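Local coordinates for 6-carboxyhexanoate--CoA ligase (Aquifex aeolicus, PDB 5TVA), which belongs to the BioW family of ligases and holds adenosine monophosphate and coenzyme A within a single chain of helices and strands, at residues A[66-71]-A[77-82]; A[95-100]-A[214-219]; A[103-106]-A[111-114]; A[190-193]-A[199-202]. All blocks are in the same frame, centred on the assembly; numbering follows the deposited sequence.

Interaction 1. Residues A[66-71]-A[77-82]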
loop_
_atom_site.group_PDB
_atom_site.type_symbol
_atom_site.label_atom_id
_atom_site.label_comp_id
_atom_site.label_asym_id
_atom_site.label_seq_id
_atom_site.Cartn_x
_atom_site.Cartn_y
_atom_site.Cartn_z
ATOM N N SER A 66 -6.317 -4.292 13.995
ATOM C CA SER A 66 -6.771 -3.503 15.132
ATOM C C SER A 66 -6.956 -2.066 14.675
ATOM O O SER A 66 -6.492 -1.663 13.600
ATOM C CB SER A 66 -5.794 -3.566 16.313
ATOM O OG SER A 66 -4.564 -2.931 16.000
ATOM N N THR A 67 -7.624 -1.289 15.526
ATOM C CA THR A 67 -8.138 0.022 15.157
ATOM C C THR A 67 -7.981 0.984 16.328
ATOM O O THR A 67 -8.268 0.622 17.472
ATOM C CB THR A 67 -9.613 -0.096 14.743
ATOM O OG1 THR A 67 -9.722 -1.037 13.662
ATOM C CG2 THR A 67 -10.174 1.256 14.331
ATOM N N TYR A 68 -7.526 2.210 16.042
ATOM C CA TYR A 68 -7.257 3.188 17.088
ATOM C C TYR A 68 -7.647 4.583 16.626
ATOM O O TYR A 68 -7.365 4.975 15.486
ATOM C CB TYR A 68 -5.779 3.162 17.508
ATOM C CG TYR A 68 -5.395 1.865 18.174
ATOM C CD1 TYR A 68 -5.559 1.687 19.544
ATOM C CD2 TYR A 68 -4.919 0.797 17.425
ATOM C CE1 TYR A 68 -5.229 0.493 20.157
ATOM C CE2 TYR A 68 -4.588 -0.409 18.026
ATOM C CZ TYR A 68 -4.737 -0.554 19.394
ATOM O OH TYR A 68 -4.405 -1.748 19.999
ATOM N N SER A 69 -8.291 5.326 17.531
ATOM C CA SER A 69 -8.770 6.678 17.275
ATOM C C SER A 69 -8.098 7.668 18.220
ATOM O O SER A 69 -7.799 7.358 19.376
ATOM C CB SER A 69 -10.297 6.758 17.432
ATOM O OG SER A 69 -10.931 5.612 16.868
ATOM N N PHE A 70 -7.859 8.867 17.713
ATOM C CA PHE A 70 -7.142 9.898 18.441
ATOM C C PHE A 70 -7.793 11.232 18.123
ATOM O O PHE A 70 -8.632 11.343 17.224
ATOM C CB PHE A 70 -5.642 9.907 18.082
ATOM C CG PHE A 70 -4.933 8.663 18.508
ATOM C CD1 PHE A 70 -4.450 8.537 19.799
ATOM C CD2 PHE A 70 -4.811 7.592 17.642
ATOM C CE1 PHE A 70 -3.827 7.376 20.213
ATOM C CE2 PHE A 70 -4.196 6.422 18.049
ATOM C CZ PHE A 70 -3.707 6.313 19.338
ATOM N N LYS A 71 -7.405 12.256 18.868
ATOM C CA LYS A 71 -8.064 13.543 18.763
ATOM C C LYS A 71 -7.215 14.607 18.078
ATOM O O LYS A 71 -7.707 15.721 17.862
ATOM C CB LYS A 71 -8.509 13.996 20.161
ATOM C CG LYS A 71 -9.427 12.966 20.849
ATOM C CD LYS A 71 -10.417 12.367 19.852
ATOM C CE LYS A 71 -11.056 11.101 20.365
ATOM N NZ LYS A 71 -10.277 9.880 19.983
ATOM N N ARG A 77 0.208 10.318 15.103
ATOM C CA ARG A 77 1.577 10.082 14.672
ATOM C C ARG A 77 2.471 9.683 15.839
ATOM O O ARG A 77 3.409 8.898 15.660
ATOM C CB ARG A 77 2.113 11.325 13.971
ATOM C CG ARG A 77 1.262 11.740 12.790
ATOM C CD ARG A 77 1.773 13.009 12.143
ATOM N NE ARG A 77 1.011 13.325 10.939
ATOM C CZ ARG A 77 1.093 14.482 10.288
ATOM N NH1 ARG A 77 1.897 15.432 10.735
ATOM N NH2 ARG A 77 0.369 14.692 9.201
ATOM N N GLU A 78 2.190 10.188 17.038
ATOM C CA GLU A 78 2.939 9.748 18.209
ATOM C C GLU A 78 2.692 8.267 18.473
ATOM O O GLU A 78 3.628 7.499 18.741
ATOM C CB GLU A 78 2.538 10.599 19.414
ATOM C CG GLU A 78 3.430 10.475 20.638
ATOM C CD GLU A 78 3.183 11.597 21.646
ATOM O OE1 GLU A 78 3.511 11.414 22.841
ATOM O OE2 GLU A 78 2.652 12.658 21.239
ATOM N N PHE A 79 1.430 7.848 18.383
ATOM C CA PHE A 79 1.110 6.429 18.500
ATOM C C PHE A 79 1.722 5.635 17.347
ATOM O O PHE A 79 2.227 4.520 17.543
ATOM C CB PHE A 79 -0.407 6.254 18.547
ATOM C CG PHE A 79 -0.866 4.833 18.718
ATOM C CD1 PHE A 79 -0.669 4.164 19.904
ATOM C CD2 PHE A 79 -1.547 4.189 17.703
ATOM C CE1 PHE A 79 -1.115 2.856 20.066
ATOM C CE2 PHE A 79 -1.996 2.881 17.853
ATOM C CZ PHE A 79 -1.783 2.217 19.039
ATOM N N ALA A 80 1.706 6.208 16.138
ATOM C CA ALA A 80 2.252 5.508 14.980
ATOM C C ALA A 80 3.730 5.193 15.183
ATOM O O ALA A 80 4.171 4.057 14.968
ATOM C CB ALA A 80 2.031 6.343 13.722
ATOM N N VAL A 81 4.499 6.183 15.646
ATOM C CA VAL A 81 5.901 5.956 15.992
ATOM C C VAL A 81 6.032 4.845 17.033
ATOM O O VAL A 81 6.929 3.994 16.950
ATOM C CB VAL A 81 6.542 7.269 16.474
ATOM C CG1 VAL A 81 7.994 7.040 16.866
ATOM C CG2 VAL A 81 6.452 8.320 15.392
ATOM N N LYS A 82 5.137 4.821 18.017
ATOM C CA LYS A 82 5.257 3.838 19.089
ATOM C C LYS A 82 5.077 2.424 18.561
ATOM O O LYS A 82 5.880 1.533 18.867
ATOM C CB LYS A 82 4.242 4.126 20.198
ATOM C CG LYS A 82 4.286 3.118 21.327
ATOM C CD LYS A 82 3.684 3.702 22.602
ATOM C CE LYS A 82 2.231 3.296 22.786
ATOM N NZ LYS A 82 2.083 1.904 23.309
#
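Tyr68, one of two rings on the strand side that meet Phe79, is fixed at its root by the backbone, where Tyr68 N makes a probable hydrogen bond to Arg201 O of the neighbouring strand. Everything that joins 66-71 to 77-82 is apolar, and it illustrates how one aromatic side chain on a helix can meet two rings at once. Phe79 reaches out from the helix with CG anti to its backbone N (chi1 -178°), which carries its far end over the Tyr68 ring. There Phe79 CZ stands 3.6 Å above the centre of the Tyr68 face, while Phe79 CE2 comes to 3.6 Å from Tyr68 CG. The two planes are inclined at 49°, an oblique pair. Phe70 takes the near end of the same side chain. Its CZ sits over a face of the Phe79 ring, 3.3 Å from Phe79 CG and 3.4 Å from Phe79 CB, with the ring planes again oblique at 41°. Tyr68 and Phe70, two residues apart, thus divide the length of Phe79 between them: one meets its far end and the other its base. The Phe79 ring also touches Ile202 of strand 198-203. The result is an aromatic cluster that joins helix 73-85 to the outermost strand, 65-69, of the mixed sheet, an example of a helix packed by its side chains against a sheet margin.

Interaction 2. Residues A[95-100]-A[214-219]; sequences KKAVEI and GRVYFV. With AMP (adenosine monophosphate), chain C.
Ala97 presses its methyl into a corner formed by Val216 and Phe218, and these three side chains make up nearly all of the contact. Ala97 CB lies 3.4 Å from Phe218 CZ, at an oblique approach to the ring, and 3.8 Å from Val216 CG1. With so small a side chain on the helix, the backbones come close: Ala97 CA and Val216 CA are 6.4 Å apart. The two strand residues also support each other, since Val216 CG1 rests 3.9 Å above one face of the Phe218 ring, displaced toward its rim. Phe218 places its CG beside the backbone N (chi1 -63°), which swings the ring back toward the helix; Met118 and Leu84 are among the residues that enclose it.

Strand alternation sends Arg215 and Tyr217 to the other side of the sheet, where adenosine monophosphate lies. Arg215 NE makes a weak hydrogen bond to AMP O4' (3.2 Å, with an N-H...O angle of 127°). The Arg215 chain bends at chi3, and its NH1 hydrogen-bonds to Tyr191 OH, a second-shell bond that helps to fix the guanidinium. Tyr217 brings its hydroxyl beside the adenine C2, and the same OH is hydrogen-bonded with Thr136 OG1. Strand 214-219 of the mixed sheet thus packs one face on helix 91-102 and lines the adenosine monophosphate pocket with the other.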
loop_
_atom_site.group_PDB
_atom_site.type_symbol
_atom_site.label_atom_id
_atom_site.label_comp_id
_atom_site.label_asym_id
_atom_site.label_seq_id
_atom_site.Cartn_x
_atom_site.Cartn_y
_atom_site.Cartn_z
ATOM N N LYS A 95 10.501 8.180 13.475
ATOM C CA LYS A 95 10.093 9.585 13.486
ATOM C C LYS A 95 10.438 10.281 12.176
ATOM O O LYS A 95 9.672 11.131 11.702
ATOM C CB LYS A 95 10.730 10.318 14.673
ATOM C CG LYS A 95 10.037 10.036 16.014
ATOM C CD LYS A 95 10.953 10.293 17.204
ATOM C CE LYS A 95 11.214 11.771 17.419
ATOM N NZ LYS A 95 9.984 12.513 17.806
ATOM N N LYS A 96 11.579 9.932 11.567
ATOM C CA LYS A 96 11.964 10.577 10.315
ATOM C C LYS A 96 11.037 10.166 9.179
ATOM O O LYS A 96 10.705 10.987 8.312
ATOM C CB LYS A 96 13.421 10.263 9.967
ATOM C CG LYS A 96 13.851 10.834 8.609
ATOM C CD LYS A 96 15.250 11.439 8.643
ATOM C CE LYS A 96 15.206 12.924 9.030
ATOM N NZ LYS A 96 15.006 13.833 7.856
ATOM N N ALA A 97 10.608 8.902 9.168
ATOM C CA ALA A 97 9.531 8.486 8.275
ATOM C C ALA A 97 8.319 9.409 8.392
ATOM O O ALA A 97 7.891 10.013 7.402
ATOM C CB ALA A 97 9.131 7.043 8.574
ATOM N N VAL A 98 7.750 9.524 9.604
ATOM C CA VAL A 98 6.585 10.400 9.817
ATOM C C VAL A 98 6.890 11.817 9.344
ATOM O O VAL A 98 6.075 12.456 8.664
ATOM C CB VAL A 98 6.160 10.391 11.302
ATOM C CG1 VAL A 98 5.161 11.499 11.570
ATOM C CG2 VAL A 98 5.558 9.044 11.702
ATOM N N GLU A 99 8.080 12.318 9.687
ATOM C CA GLU A 99 8.487 13.655 9.275
ATOM C C GLU A 99 8.476 13.801 7.757
ATOM O O GLU A 99 8.057 14.841 7.231
ATOM C CB GLU A 99 9.877 13.959 9.844
ATOM C CG GLU A 99 10.409 15.354 9.526
ATOM C CD GLU A 99 11.869 15.566 9.954
ATOM O OE1 GLU A 99 12.510 14.611 10.461
ATOM O OE2 GLU A 99 12.375 16.700 9.770
ATOM N N ILE A 100 8.928 12.771 7.032
ATOM C CA ILE A 100 9.053 12.886 5.579
ATOM C C ILE A 100 7.680 12.956 4.923
ATOM O O ILE A 100 7.465 13.731 3.984
ATOM C CB ILE A 100 9.895 11.723 5.010
ATOM C CG1 ILE A 100 11.360 11.850 5.434
ATOM C CG2 ILE A 100 9.815 11.701 3.493
ATOM C CD1 ILE A 100 12.268 10.732 4.920
ATOM N N GLY A 214 1.459 9.361 1.495
ATOM C CA GLY A 214 2.572 8.541 1.063
ATOM C C GLY A 214 2.701 7.269 1.877
ATOM O O GLY A 214 1.897 6.972 2.767
ATOM N N ARG A 215 3.744 6.506 1.526
ATOM C CA ARG A 215 4.074 5.256 2.184
ATOM C C ARG A 215 5.578 5.215 2.414
ATOM O O ARG A 215 6.363 5.660 1.569
ATOM C CB ARG A 215 3.630 4.037 1.352
ATOM C CG ARG A 215 2.172 3.660 1.516
ATOM C CD ARG A 215 1.782 2.396 0.753
ATOM N NE ARG A 215 0.775 2.734 -0.235
ATOM C CZ ARG A 215 -0.516 2.414 -0.177
ATOM N NH1 ARG A 215 -1.008 1.670 0.803
ATOM N NH2 ARG A 215 -1.298 2.811 -1.151
ATOM N N VAL A 216 5.969 4.689 3.568
ATOM C CA VAL A 216 7.362 4.420 3.880
ATOM C C VAL A 216 7.470 2.932 4.172
ATOM O O VAL A 216 6.754 2.414 5.042
ATOM C CB VAL A 216 7.874 5.264 5.061
ATOM C CG1 VAL A 216 9.337 4.888 5.399
ATOM C CG2 VAL A 216 7.776 6.747 4.728
ATOM N N TYR A 217 8.348 2.245 3.429
ATOM C CA TYR A 217 8.655 0.840 3.659
ATOM C C TYR A 217 9.961 0.755 4.439
ATOM O O TYR A 217 10.993 1.279 3.984
ATOM C CB TYR A 217 8.791 0.076 2.341
ATOM C CG TYR A 217 7.557 -0.053 1.469
ATOM C CD1 TYR A 217 6.286 0.281 1.949
ATOM C CD2 TYR A 217 7.661 -0.535 0.156
ATOM C CE1 TYR A 217 5.169 0.151 1.153
ATOM C CE2 TYR A 217 6.533 -0.664 -0.659
ATOM C CZ TYR A 217 5.285 -0.316 -0.147
ATOM O OH TYR A 217 4.142 -0.441 -0.924
ATOM N N PHE A 218 9.940 0.065 5.587
ATOM C CA PHE A 218 11.148 -0.102 6.402
ATOM C C PHE A 218 11.828 -1.409 6.004
ATOM O O PHE A 218 11.275 -2.494 6.241
ATOM C CB PHE A 218 10.809 -0.075 7.892
ATOM C CG PHE A 218 10.220 1.238 8.350
ATOM C CD1 PHE A 218 11.039 2.297 8.698
ATOM C CD2 PHE A 218 8.835 1.423 8.391
ATOM C CE1 PHE A 218 10.497 3.508 9.096
ATOM C CE2 PHE A 218 8.291 2.634 8.792
ATOM C CZ PHE A 218 9.115 3.665 9.152
ATOM N N VAL A 219 13.019 -1.307 5.390
ATOM C CA VAL A 219 13.722 -2.455 4.817
ATOM C C VAL A 219 15.171 -2.510 5.298
ATOM O O VAL A 219 15.817 -1.485 5.528
ATOM C CB VAL A 219 13.715 -2.441 3.264
ATOM C CG1 VAL A 219 12.288 -2.459 2.699
ATOM C CG2 VAL A 219 14.509 -1.253 2.732
HETATM P P AMP C . -3.343 5.348 -2.272
HETATM O O1P AMP C . -3.313 4.026 -1.537
HETATM O O2P AMP C . -3.635 5.122 -3.741
HETATM O O3P AMP C . -4.084 6.499 -1.601
HETATM O "O5'" AMP C . -1.844 5.904 -2.244
HETATM C "C5'" AMP C . -1.277 6.509 -1.082
HETATM C "C4'" AMP C . 0.156 6.903 -1.356
HETATM O "O4'" AMP C . 0.979 5.706 -1.347
HETATM C "C3'" AMP C . 0.380 7.552 -2.723
HETATM O "O3'" AMP C . 0.326 8.967 -2.674
HETATM C "C2'" AMP C . 1.729 7.022 -3.185
HETATM O "O2'" AMP C . 2.775 7.864 -2.724
HETATM C "C1'" AMP C . 1.822 5.672 -2.469
HETATM N N9 AMP C . 1.409 4.534 -3.323
HETATM C C8 AMP C . 0.323 4.464 -4.117
HETATM N N7 AMP C . 0.268 3.270 -4.770
HETATM C C5 AMP C . 1.337 2.539 -4.403
HETATM C C6 AMP C . 1.881 1.183 -4.684
HETATM N N6 AMP C . 1.277 0.328 -5.539
HETATM N N1 AMP C . 3.038 0.826 -4.061
HETATM C C2 AMP C . 3.675 1.654 -3.220
HETATM N N3 AMP C . 3.234 2.887 -2.919
HETATM C C4 AMP C . 2.090 3.382 -3.453
#

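Interaction 3. Residues A[103-106]-A[111-114]; sequences KGAN and NMRG. With AMP (adenosine monophosphate), chain C.
The loop between helix 91-102 and strand 116-119 doubles back on itself beside the ribose of adenosine monophosphate, with Ala105 and Asn106 on one limb packed against Asn111 and Met112 on the other. A single hydrogen bond spans the limbs: Asn106 ND2 donates to Asn111 O over 3.3 Å, nearly straight at 165° about the hydrogen. The acceptor lies in the amide plane of Asn106, yet the nitrogen approaches from above the carbonyl plane of Asn111, 44° out of it. Asn106 has CG anti to its backbone N (chi1 -176°), which directs the amide across the loop. Its other end, OD1, accepts from Lys108 N in an Asx turn, so both ends of the amide are engaged and its rotation is fixed.

Alongside, Met112 runs back over the first limb. With chi2 extended, its thioether reaches the methyl of Ala105, Met112 SD lying 3.5 Å from Ala105 CB. Met112 CG is 3.7 Å from Asn106 N.

The second limb also meets the ligand. AMP O2' is 3.1 Å from Met112 O and 3.2 Å from Gly114 O, two carbonyls within reach of its one hydroxyl proton. Asn111 turns away from 103-106, its amide hydrogen-bonding to Gly213 N and Pro211 O. Apolar packing and the Asn106 amide probably help to place the carbonyls, together with these bonds of Asn111, and the ribose O2' is thereby met by main-chain oxygens rather than by side chains of the loop.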
loop_
_atom_site.group_PDB
_atom_site.type_symbol
_atom_site.label_atom_id
_atom_site.label_comp_id
_atom_site.label_asym_id
_atom_site.label_seq_id
_atom_site.Cartn_x
_atom_site.Cartn_y
_atom_site.Cartn_z
ATOM N N LYS A 103 5.758 16.439 5.629
ATOM C CA LYS A 103 6.364 17.617 5.026
ATOM C C LYS A 103 6.498 17.512 3.512
ATOM O O LYS A 103 7.110 18.391 2.898
ATOM C CB LYS A 103 7.725 17.887 5.675
ATOM C CG LYS A 103 7.589 18.230 7.166
ATOM C CD LYS A 103 8.917 18.209 7.924
ATOM C CE LYS A 103 9.896 19.256 7.413
ATOM N NZ LYS A 103 11.130 19.296 8.249
ATOM N N GLY A 104 5.917 16.481 2.897
ATOM C CA GLY A 104 5.970 16.308 1.455
ATOM C C GLY A 104 7.081 15.385 1.000
ATOM O O GLY A 104 8.241 15.795 0.918
ATOM N N ALA A 105 6.738 14.133 0.683
ATOM C CA ALA A 105 7.765 13.137 0.381
ATOM C C ALA A 105 8.430 13.382 -0.970
ATOM O O ALA A 105 9.633 13.127 -1.119
ATOM C CB ALA A 105 7.151 11.738 0.439
ATOM N N ASN A 106 7.677 13.857 -1.960
ATOM C CA ASN A 106 8.239 14.212 -3.270
ATOM C C ASN A 106 9.032 15.510 -3.144
ATOM O O ASN A 106 8.451 16.546 -2.791
ATOM C CB ASN A 106 7.107 14.352 -4.303
ATOM C CG ASN A 106 7.608 14.615 -5.731
ATOM O OD1 ASN A 106 8.709 15.117 -5.945
ATOM N ND2 ASN A 106 6.783 14.269 -6.711
ATOM N N ASN A 111 2.686 14.597 -3.698
ATOM C CA ASN A 111 2.860 13.201 -3.349
ATOM C C ASN A 111 3.812 12.521 -4.323
ATOM O O ASN A 111 4.053 12.990 -5.440
ATOM C CB ASN A 111 1.520 12.472 -3.352
ATOM C CG ASN A 111 0.484 13.174 -2.519
ATOM O OD1 ASN A 111 0.448 13.021 -1.296
ATOM N ND2 ASN A 111 -0.364 13.962 -3.173
ATOM N N MET A 112 4.363 11.399 -3.876
ATOM C CA MET A 112 5.113 10.532 -4.760
ATOM C C MET A 112 4.149 9.661 -5.565
ATOM O O MET A 112 2.954 9.587 -5.287
ATOM C CB MET A 112 6.089 9.672 -3.954
ATOM C CG MET A 112 7.152 10.450 -3.169
ATOM S SD MET A 112 8.014 9.363 -2.004
ATOM C CE MET A 112 8.876 8.291 -3.151
ATOM N N ARG A 113 4.682 9.006 -6.591
ATOM C CA ARG A 113 3.957 7.967 -7.300
ATOM C C ARG A 113 4.230 6.591 -6.726
ATOM O O ARG A 113 3.976 5.587 -7.400
ATOM C CB ARG A 113 4.305 7.983 -8.790
ATOM C CG ARG A 113 4.058 9.321 -9.474
ATOM C CD ARG A 113 4.571 9.336 -10.912
ATOM N NE ARG A 113 5.141 10.640 -11.210
ATOM C CZ ARG A 113 6.438 10.872 -11.398
ATOM N NH1 ARG A 113 7.312 9.869 -11.366
ATOM N NH2 ARG A 113 6.857 12.107 -11.647
ATOM N N GLY A 114 4.740 6.524 -5.505
ATOM C CA GLY A 114 5.140 5.251 -4.938
ATOM C C GLY A 114 5.735 5.451 -3.564
ATOM O O GLY A 114 5.708 6.548 -3.010
HETATM P P AMP C . -3.343 5.348 -2.272
HETATM O O1P AMP C . -3.313 4.026 -1.537
HETATM O O2P AMP C . -3.635 5.122 -3.741
HETATM O O3P AMP C . -4.084 6.499 -1.601
HETATM O "O5'" AMP C . -1.844 5.904 -2.244
HETATM C "C5'" AMP C . -1.277 6.509 -1.082
HETATM C "C4'" AMP C . 0.156 6.903 -1.356
HETATM O "O4'" AMP C . 0.979 5.706 -1.347
HETATM C "C3'" AMP C . 0.380 7.552 -2.723
HETATM O "O3'" AMP C . 0.326 8.967 -2.674
HETATM C "C2'" AMP C . 1.729 7.022 -3.185
HETATM O "O2'" AMP C . 2.775 7.864 -2.724
HETATM C "C1'" AMP C . 1.822 5.672 -2.469
HETATM N N9 AMP C . 1.409 4.534 -3.323
HETATM C C8 AMP C . 0.323 4.464 -4.117
HETATM N N7 AMP C . 0.268 3.270 -4.770
HETATM C C5 AMP C . 1.337 2.539 -4.403
HETATM C C6 AMP C . 1.881 1.183 -4.684
HETATM N N6 AMP C . 1.277 0.328 -5.539
HETATM N N1 AMP C . 3.038 0.826 -4.061
HETATM C C2 AMP C . 3.675 1.654 -3.220
HETATM N N3 AMP C . 3.234 2.887 -2.919
HETATM C C4 AMP C . 2.090 3.382 -3.453
#

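Interaction 4. Residues A[190-193]-A[199-202]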
loop_
_atom_site.group_PDB
_atom_site.type_symbol
_atom_site.label_atom_id
_atom_site.label_comp_id
_atom_site.label_asym_id
_atom_site.label_seq_id
_atom_site.Cartn_x
_atom_site.Cartn_y
_atom_site.Cartn_z
ATOM N N GLY A 190 -5.096 6.118 8.374
ATOM C CA GLY A 190 -3.879 5.588 7.794
ATOM C C GLY A 190 -3.590 4.256 8.445
ATOM O O GLY A 190 -4.494 3.696 9.075
ATOM N N TYR A 191 -2.375 3.718 8.321
ATOM C CA TYR A 191 -2.093 2.508 9.073
ATOM C C TYR A 191 -0.596 2.355 9.303
ATOM O O TYR A 191 0.237 3.120 8.808
ATOM C CB TYR A 191 -2.660 1.265 8.386
ATOM C CG TYR A 191 -2.056 0.914 7.043
ATOM C CD1 TYR A 191 -0.800 0.298 6.949
ATOM C CD2 TYR A 191 -2.751 1.162 5.869
ATOM C CE1 TYR A 191 -0.261 -0.042 5.710
ATOM C CE2 TYR A 191 -2.235 0.825 4.635
ATOM C CZ TYR A 191 -0.983 0.220 4.554
ATOM O OH TYR A 191 -0.484 -0.114 3.314
ATOM N N VAL A 192 -0.276 1.326 10.062
ATOM C CA VAL A 192 1.090 0.930 10.321
ATOM C C VAL A 192 1.031 -0.582 10.391
ATOM O O VAL A 192 0.053 -1.133 10.904
ATOM C CB VAL A 192 1.597 1.594 11.617
ATOM C CG1 VAL A 192 1.358 0.724 12.870
ATOM C CG2 VAL A 192 2.963 2.127 11.457
ATOM N N SER A 193 2.001 -1.273 9.789
ATOM C CA SER A 193 1.873 -2.723 9.771
ATOM C C SER A 193 3.229 -3.385 9.925
ATOM O O SER A 193 4.279 -2.776 9.695
ATOM C CB SER A 193 1.194 -3.226 8.495
ATOM O OG SER A 193 2.042 -3.067 7.382
ATOM N N TYR A 199 -1.880 -5.374 11.449
ATOM C CA TYR A 199 -2.327 -4.249 10.633
ATOM C C TYR A 199 -3.073 -3.292 11.558
ATOM O O TYR A 199 -4.133 -3.635 12.103
ATOM C CB TYR A 199 -3.194 -4.748 9.477
ATOM C CG TYR A 199 -3.784 -3.679 8.572
ATOM C CD1 TYR A 199 -3.025 -3.101 7.563
ATOM C CD2 TYR A 199 -5.113 -3.267 8.710
ATOM C CE1 TYR A 199 -3.558 -2.132 6.718
ATOM C CE2 TYR A 199 -5.655 -2.290 7.867
ATOM C CZ TYR A 199 -4.874 -1.733 6.870
ATOM O OH TYR A 199 -5.380 -0.760 6.017
ATOM N N VAL A 200 -2.514 -2.099 11.744
ATOM C CA VAL A 200 -2.929 -1.196 12.813
ATOM C C VAL A 200 -3.493 0.065 12.170
ATOM O O VAL A 200 -2.746 0.911 11.672
ATOM C CB VAL A 200 -1.772 -0.884 13.771
ATOM C CG1 VAL A 200 -2.278 -0.132 14.973
ATOM C CG2 VAL A 200 -1.126 -2.180 14.220
ATOM N N ARG A 201 -4.822 0.201 12.186
ATOM C CA ARG A 201 -5.487 1.333 11.548
ATOM C C ARG A 201 -5.570 2.500 12.520
ATOM O O ARG A 201 -5.916 2.316 13.687
ATOM C CB ARG A 201 -6.874 0.911 11.078
ATOM C CG ARG A 201 -6.891 -0.551 10.627
ATOM C CD ARG A 201 -8.255 -0.992 10.171
ATOM N NE ARG A 201 -8.880 0.030 9.343
ATOM C CZ ARG A 201 -10.040 0.608 9.637
ATOM N NH1 ARG A 201 -10.695 0.241 10.733
ATOM N NH2 ARG A 201 -10.545 1.533 8.829
ATOM N N ILE A 202 -5.221 3.697 12.053
ATOM C CA ILE A 202 -4.963 4.809 12.959
ATOM C C ILE A 202 -5.550 6.091 12.378
ATOM O O ILE A 202 -5.153 6.518 11.288
ATOM C CB ILE A 202 -3.460 4.974 13.226
ATOM C CG1 ILE A 202 -2.956 3.781 14.048
ATOM C CG2 ILE A 202 -3.178 6.306 13.909
ATOM C CD1 ILE A 202 -1.446 3.664 14.123
#
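Gly190 and Ile202 exchange two backbone hydrogen bonds, Gly190 N to Ile202 O at 2.9 Å and Ile202 N to Gly190 O at 3.1 Å, and Val192 pairs with Val200 in the same way. Tyr191 with Arg201 and Ser193 with Tyr199 form the alternating non-hydrogen-bonded pairs. On the face carrying the tyrosines, Tyr199 leans diagonally across the strands. Its CG is anti to the backbone N (chi1 177°), which lays CE1 over the Tyr191 ring, 3.4 Å above the plane and offset toward the rim. Tyr199 OH reaches 3.3 Å from Tyr191 CD2, and the planes stand at 43°, an oblique pair.

On the other face the branched chains take over: Val192 and Val200 lie side by side, with Val192 CG1 3.6 Å from Val200 CB.

Further out, helix 158-173 covers the tyrosine face through Thr167, Ala163 and Leu164, while Ala76 and Leu84 of helix 73-85 meet the aliphatic one. Glu178, on the next strand, hydrogen-bonds to Tyr191 OH and helps to hold that ring in place. This is an antiparallel beta hairpin built into the interior of a mixed sheet, with helices on both faces.

In the fold
Three of the four contacts share the six-stranded mixed sheet: interaction 1 at its margin, interaction 4 on the adjoining hairpin, interaction 2 further across. The centres of interactions 1 and 4 are about 8 Å apart, joined through Arg201 and Ile202; those of interactions 1 and 2 are about 15 Å apart. The successive helices 73-85 and 91-102 touch each other. Along the chain the order begins 1, then the helix of 2, then 3 and 4, before strand 214-219 completes interaction 2. Interaction 3, its centre about 11 Å from that of interaction 2, meets it through Ile100 and Ala105. Strand 214-219 of interaction 2 and the loop of interaction 3 both line the adenosine monophosphate pocket.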